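Local coordinates for protein alginate lyase, family PL7 (Zobellia galactanivorans, PDB 4BE3) that degrades the seaweed polysaccharide alginate as an exolytic family PL7 lyase, probably at mannuronate and guluronate linkages, at residues A[51-56]-A[260-265]; A[86-91]-A[296-301]. All blocks are in the same frame, centred on the assembly; numbering follows the deposited sequence.

Contact 1 of 2, residues A[51-56]-A[260-265]; sequences TPNSGI and AYNQTN
Thr-51 stands opposite Ala-260 with CA atoms 6.8 Å apart, and the chains draw in to 4.9 Å between CA of Asn-53 and CA of Asn-265; no backbone-to-backbone hydrogen bond joins the segments, so the hydrogen-bonded link rests on the side chain of Asn-262, which reaches one side-chain and one main-chain oxygen. Chi1 of -163° puts its CG anti to the backbone N; from there ND2 gives one N-H to each of two acceptors: OD1 of Asn-53 at 2.9 Å and O of Pro-52 at 3.1 Å. The two bonds differ in geometry. ND2 meets OD1 of Asn-53 in the carbonyl plane, on a lone pair, whereas it sits above the plane of the Pro-52 carbonyl, at a C=O...N angle of 89°. The amide planes of Asn-53 and Asn-262 are turned 60° apart. On its other branch, OD1 of Asn-262 accepts N of Thr-264 at 3.0 Å, an Asx turn that fixes this amide as the chain leaves strand 260-262. The methyl CG2 of Thr-51 adds an apolar touch, lying 3.7 Å from CB of Asn-262. Thr-264 lies alongside Asn-53, its CG2 near ND2 of the asparagine, while its OG1 bonds to N of Tyr-103; ND2 of Asn-53 bonds to OG of Ser-92. In the jelly-roll sandwich of this family, strand 44-52 belongs to one sheet and strand 260-262 to the other, so the contact bridges them at their ends. Helix 286-291 packs on Pro-52, and Thr-51 also touches Thr-66 of strand 65-70.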
loop_
_atom_site.group_PDB
_atom_site.type_symbol
_atom_site.label_atom_id
_atom_site.label_comp_id
_atom_site.label_asym_id
_atom_site.label_seq_id
_atom_site.Cartn_x
_atom_site.Cartn_y
_atom_site.Cartn_z
ATOM N N THR A 51 -22.143 -4.644 19.114
ATOM C CA THR A 51 -22.890 -3.503 18.584
ATOM C C THR A 51 -24.410 -3.821 18.585
ATOM O O THR A 51 -24.795 -4.946 18.270
ATOM C CB THR A 51 -22.413 -3.192 17.138
ATOM O OG1 THR A 51 -23.145 -2.109 16.577
ATOM C CG2 THR A 51 -22.644 -4.428 16.153
ATOM N N PRO A 52 -25.227 -2.820 18.802
ATOM C CA PRO A 52 -26.682 -3.162 18.815
ATOM C C PRO A 52 -27.209 -3.184 17.388
ATOM O O PRO A 52 -26.483 -2.825 16.423
ATOM C CB PRO A 52 -27.271 -1.895 19.587
ATOM C CG PRO A 52 -26.352 -0.754 19.075
ATOM C CD PRO A 52 -24.997 -1.398 19.128
ATOM N N ASN A 53 -28.498 -3.571 17.246
ATOM C CA ASN A 53 -29.091 -3.533 15.947
ATOM C C ASN A 53 -29.347 -2.095 15.427
ATOM O O ASN A 53 -29.291 -1.833 14.241
ATOM C CB ASN A 53 -30.525 -4.225 16.131
ATOM C CG ASN A 53 -30.456 -5.767 16.222
ATOM O OD1 ASN A 53 -29.384 -6.396 16.119
ATOM N ND2 ASN A 53 -31.694 -6.384 16.444
ATOM N N SER A 54 -29.586 -1.154 16.390
ATOM C CA SER A 54 -29.812 0.189 15.973
ATOM C C SER A 54 -29.038 1.135 16.940
ATOM O O SER A 54 -29.401 1.262 18.105
ATOM C CB SER A 54 -31.354 0.445 15.951
ATOM O OG SER A 54 -31.560 1.821 15.761
ATOM N N GLY A 55 -27.836 1.593 16.514
ATOM C CA GLY A 55 -27.088 2.619 17.390
ATOM C C GLY A 55 -26.952 3.827 16.468
ATOM O O GLY A 55 -27.936 4.224 15.811
ATOM N N ILE A 56 -25.781 4.414 16.365
ATOM C CA ILE A 56 -25.564 5.508 15.413
ATOM C C ILE A 56 -24.741 4.991 14.213
ATOM O O ILE A 56 -23.663 4.428 14.431
ATOM C CB ILE A 56 -24.847 6.747 16.113
ATOM C CG1 ILE A 56 -25.898 7.374 17.079
ATOM C CG2 ILE A 56 -24.472 7.773 15.062
ATOM C CD1 ILE A 56 -25.842 6.724 18.445
ATOM N N ALA A 260 -17.508 -6.188 14.057
ATOM C CA ALA A 260 -18.917 -6.618 14.053
ATOM C C ALA A 260 -19.737 -5.554 13.340
ATOM O O ALA A 260 -20.090 -4.535 13.936
ATOM C CB ALA A 260 -19.381 -6.814 15.480
ATOM N N TYR A 261 -20.089 -5.817 12.076
ATOM C CA TYR A 261 -20.902 -4.851 11.308
ATOM C C TYR A 261 -22.251 -5.564 11.264
ATOM O O TYR A 261 -22.421 -6.562 10.511
ATOM C CB TYR A 261 -20.249 -4.782 9.912
ATOM C CG TYR A 261 -21.023 -3.929 8.894
ATOM C CD1 TYR A 261 -21.967 -2.962 9.297
ATOM C CD2 TYR A 261 -20.700 -4.091 7.513
ATOM C CE1 TYR A 261 -22.566 -2.137 8.299
ATOM C CE2 TYR A 261 -21.309 -3.281 6.563
ATOM C CZ TYR A 261 -22.197 -2.350 6.958
ATOM O OH TYR A 261 -22.772 -1.566 5.967
ATOM N N ASN A 262 -23.156 -5.081 12.063
ATOM C CA ASN A 262 -24.466 -5.802 12.312
ATOM C C ASN A 262 -25.317 -5.666 11.101
ATOM O O ASN A 262 -25.568 -4.554 10.715
ATOM C CB ASN A 262 -25.129 -5.141 13.465
ATOM C CG ASN A 262 -26.239 -6.048 14.072
ATOM O OD1 ASN A 262 -26.595 -7.054 13.434
ATOM N ND2 ASN A 262 -26.700 -5.717 15.246
ATOM N N GLN A 263 -25.811 -6.777 10.485
ATOM C CA GLN A 263 -26.673 -6.516 9.343
ATOM C C GLN A 263 -28.136 -6.668 9.776
ATOM O O GLN A 263 -29.007 -6.533 8.919
ATOM C CB GLN A 263 -26.494 -7.662 8.343
ATOM C CG GLN A 263 -24.991 -7.801 7.966
ATOM C CD GLN A 263 -24.510 -6.572 7.204
ATOM O OE1 GLN A 263 -23.648 -5.756 7.777
ATOM N NE2 GLN A 263 -24.933 -6.375 6.016
ATOM N N THR A 264 -28.393 -6.802 11.066
ATOM C CA THR A 264 -29.833 -6.780 11.436
ATOM C C THR A 264 -30.178 -5.371 11.996
ATOM O O THR A 264 -29.570 -4.868 12.927
ATOM C CB THR A 264 -30.051 -7.817 12.605
ATOM O OG1 THR A 264 -29.724 -9.122 12.156
ATOM C CG2 THR A 264 -31.628 -7.881 12.897
ATOM N N ASN A 265 -31.078 -4.722 11.305
ATOM C CA ASN A 265 -31.556 -3.368 11.685
ATOM C C ASN A 265 -33.036 -3.404 11.968
ATOM O O ASN A 265 -33.688 -4.467 11.918
ATOM C CB ASN A 265 -31.255 -2.412 10.533
ATOM C CG ASN A 265 -31.800 -2.955 9.226
ATOM O OD1 ASN A 265 -33.027 -3.029 9.092
ATOM N ND2 ASN A 265 -30.896 -3.311 8.229
#

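Contact 2 of 2, residues A[86-91]-A[296-301]; sequences LKVQHV and AEVWFK
The carbonyl oxygen of Glu-297 is gripped by two successive amides, N of Gln-89 at 2.8 Å and N of His-90 at 3.2 Å, the signature of a classic beta bulge between the antiparallel strands 80-90 and 295-306 of the jelly-roll sandwich. The register evidence agrees: Val-88 pairs with Val-298, but the next bridge is His-90 with Glu-297, one residue out of step. N of Glu-297 returns a bond to O of His-90, completing the pair within the bulge; on the other side, Lys-87 and Trp-299 form a hydrogen-bonded pair through N and O of both residues. The N-to-C directions of strands 86-90 and 296-300 differ by 155°, close to antiparallel.

Leu-86, Val-88, Val-298 and Phe-300 share the face that meets strand 104-112 of the other sheet, where Leu-86 touches Val-107 and Val-298 touches Val-105. Leu-86 lays CB over the Phe-300 ring, offset toward its rim, and brings CD1 to 3.7 Å from CG1 of Val-298.

The opposite face carries Lys-87, Glu-297, Trp-299 and His-90. Gln-89 crosses the indole: its CG, beside the backbone N and anti to the carbonyl carbon (chi1 -66°), lies 3.4 Å from the centroid of the five-membered ring of Trp-299, nearly on the ring normal, a CH-pi contact. Further out its NE2 stands 3.2 Å above the indole plane, with the amide turned 80° to the ring. CE of Lys-87 comes within 3.6 Å of CE3 of Trp-299, while NZ goes on to a salt bridge with Glu-41. The indole is also held at its edge, in plane: NE1 of Trp-299 donates to OE2 of Glu-297 at 2.7 Å, meeting the anti lone pair of that oxygen.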
loop_
_atom_site.group_PDB
_atom_site.type_symbol
_atom_site.label_atom_id
_atom_site.label_comp_id
_atom_site.label_asym_id
_atom_site.label_seq_id
_atom_site.Cartn_x
_atom_site.Cartn_y
_atom_site.Cartn_z
ATOM N N LEU A 86 -11.500 -15.983 14.851
ATOM C CA LEU A 86 -12.574 -15.298 15.621
ATOM C C LEU A 86 -13.658 -16.318 16.013
ATOM O O LEU A 86 -13.574 -17.457 15.551
ATOM C CB LEU A 86 -13.255 -14.209 14.706
ATOM C CG LEU A 86 -13.965 -14.825 13.430
ATOM C CD1 LEU A 86 -15.175 -13.932 13.138
ATOM C CD2 LEU A 86 -13.020 -14.754 12.217
ATOM N N LYS A 87 -14.617 -15.929 16.856
ATOM C CA LYS A 87 -15.843 -16.730 17.047
ATOM C C LYS A 87 -16.911 -15.732 17.193
ATOM O O LYS A 87 -16.717 -14.656 17.804
ATOM C CB LYS A 87 -15.703 -17.720 18.190
ATOM C CG LYS A 87 -15.294 -17.069 19.518
ATOM C CD LYS A 87 -14.876 -18.173 20.486
ATOM C CE LYS A 87 -14.680 -17.513 21.878
ATOM N NZ LYS A 87 -14.303 -18.680 22.743
ATOM N N VAL A 88 -18.098 -16.026 16.602
ATOM C CA VAL A 88 -19.220 -15.172 16.773
ATOM C C VAL A 88 -19.922 -15.639 17.987
ATOM O O VAL A 88 -20.217 -16.827 18.122
ATOM C CB VAL A 88 -20.145 -15.232 15.509
ATOM C CG1 VAL A 88 -21.415 -14.392 15.720
ATOM C CG2 VAL A 88 -19.352 -14.721 14.270
ATOM N N GLN A 89 -20.246 -14.664 18.882
ATOM C CA GLN A 89 -20.845 -14.989 20.205
ATOM C C GLN A 89 -22.332 -14.668 20.122
ATOM O O GLN A 89 -23.055 -15.208 20.929
ATOM C CB GLN A 89 -20.247 -14.171 21.348
ATOM C CG GLN A 89 -18.743 -14.575 21.514
ATOM C CD GLN A 89 -18.572 -15.982 22.110
ATOM O OE1 GLN A 89 -19.106 -16.914 21.613
ATOM N NE2 GLN A 89 -17.768 -16.131 23.168
ATOM N N HIS A 90 -22.785 -13.772 19.232
ATOM C CA HIS A 90 -24.175 -13.437 19.308
ATOM C C HIS A 90 -24.596 -12.761 18.016
ATOM O O HIS A 90 -23.796 -12.003 17.498
ATOM C CB HIS A 90 -24.428 -12.440 20.471
ATOM C CG HIS A 90 -25.887 -12.390 20.845
ATOM N ND1 HIS A 90 -26.810 -11.554 20.240
ATOM C CD2 HIS A 90 -26.584 -13.195 21.741
ATOM C CE1 HIS A 90 -28.042 -11.764 20.854
ATOM N NE2 HIS A 90 -27.894 -12.772 21.756
ATOM N N VAL A 91 -25.804 -13.092 17.443
ATOM C CA VAL A 91 -26.420 -12.301 16.376
ATOM C C VAL A 91 -27.830 -11.926 16.826
ATOM O O VAL A 91 -28.303 -12.439 17.847
ATOM C CB VAL A 91 -26.555 -13.108 15.055
ATOM C CG1 VAL A 91 -25.127 -13.347 14.417
ATOM C CG2 VAL A 91 -27.270 -14.459 15.351
ATOM N N ALA A 296 -25.146 -7.787 17.957
ATOM C CA ALA A 296 -24.272 -8.810 17.501
ATOM C C ALA A 296 -22.969 -8.640 18.281
ATOM O O ALA A 296 -22.655 -7.541 18.728
ATOM C CB ALA A 296 -23.964 -8.521 15.989
ATOM N N GLU A 297 -22.232 -9.719 18.426
ATOM C CA GLU A 297 -21.036 -9.654 19.199
ATOM C C GLU A 297 -20.028 -10.678 18.678
ATOM O O GLU A 297 -20.374 -11.859 18.459
ATOM C CB GLU A 297 -21.410 -10.052 20.670
ATOM C CG GLU A 297 -20.095 -10.017 21.579
ATOM C CD GLU A 297 -20.418 -10.291 23.037
ATOM O OE1 GLU A 297 -21.598 -9.983 23.441
ATOM O OE2 GLU A 297 -19.558 -10.807 23.822
ATOM N N VAL A 298 -18.807 -10.253 18.389
ATOM C CA VAL A 298 -17.881 -11.137 17.643
ATOM C C VAL A 298 -16.511 -10.948 18.416
ATOM O O VAL A 298 -16.179 -9.776 18.736
ATOM C CB VAL A 298 -17.662 -10.589 16.237
ATOM C CG1 VAL A 298 -16.703 -11.531 15.443
ATOM C CG2 VAL A 298 -19.047 -10.545 15.417
ATOM N N TRP A 299 -15.821 -12.056 18.660
ATOM C CA TRP A 299 -14.557 -11.995 19.401
ATOM C C TRP A 299 -13.444 -12.396 18.531
ATOM O O TRP A 299 -13.559 -13.360 17.787
ATOM C CB TRP A 299 -14.630 -12.984 20.527
ATOM C CG TRP A 299 -15.564 -12.657 21.631
ATOM C CD1 TRP A 299 -16.652 -11.717 21.695
ATOM C CD2 TRP A 299 -15.552 -13.300 22.900
ATOM N NE1 TRP A 299 -17.248 -11.792 22.934
ATOM C CE2 TRP A 299 -16.639 -12.737 23.683
ATOM C CE3 TRP A 299 -14.748 -14.329 23.459
ATOM C CZ2 TRP A 299 -16.906 -13.152 25.020
ATOM C CZ3 TRP A 299 -15.025 -14.740 24.805
ATOM C CH2 TRP A 299 -16.104 -14.197 25.531
ATOM N N PHE A 300 -12.329 -11.663 18.536
ATOM C CA PHE A 300 -11.253 -12.038 17.658
ATOM C C PHE A 300 -10.068 -12.353 18.485
ATOM O O PHE A 300 -9.776 -11.602 19.487
ATOM C CB PHE A 300 -10.846 -10.837 16.765
ATOM C CG PHE A 300 -11.821 -10.574 15.636
ATOM C CD1 PHE A 300 -13.027 -9.944 15.923
ATOM C CD2 PHE A 300 -11.454 -11.008 14.346
ATOM C CE1 PHE A 300 -13.903 -9.669 14.881
ATOM C CE2 PHE A 300 -12.399 -10.744 13.286
ATOM C CZ PHE A 300 -13.609 -10.159 13.619
ATOM N N LYS A 301 -9.338 -13.373 18.112
ATOM C CA LYS A 301 -8.063 -13.517 18.887
ATOM C C LYS A 301 -6.856 -13.204 17.995
ATOM O O LYS A 301 -5.704 -13.148 18.444
ATOM C CB LYS A 301 -7.961 -14.910 19.454
ATOM C CG LYS A 301 -7.840 -15.962 18.458
ATOM C CD LYS A 301 -7.499 -17.103 19.376
ATOM C CE LYS A 301 -6.742 -18.195 18.702
ATOM N NZ LYS A 301 -7.058 -19.438 19.483
#

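Overall arrangement
Both contacts are largely buried and join residues some 200 positions apart, their segments alternating along the chain. Contact 2 lies within one sheet, between neighbouring strands; contact 1 spans the two sheets at their ends, about 13 Å away between centres. Accordingly, contact 2 rests on main-chain bonds with a sorted apolar face and an aromatic-polar face on which His-90 and Glu-297 are partly exposed, as is Gln-89 in the bulge, whereas contact 1 hangs on one side-chain amide that reaches a second amide and a main-chain carbonyl. They meet directly: O of Thr-51 lies 2.9 Å from N of Ala-296, probably a hydrogen bond between adjacent strands, and CB of Ala-260 packs on CG2 of Val-298 across the sandwich.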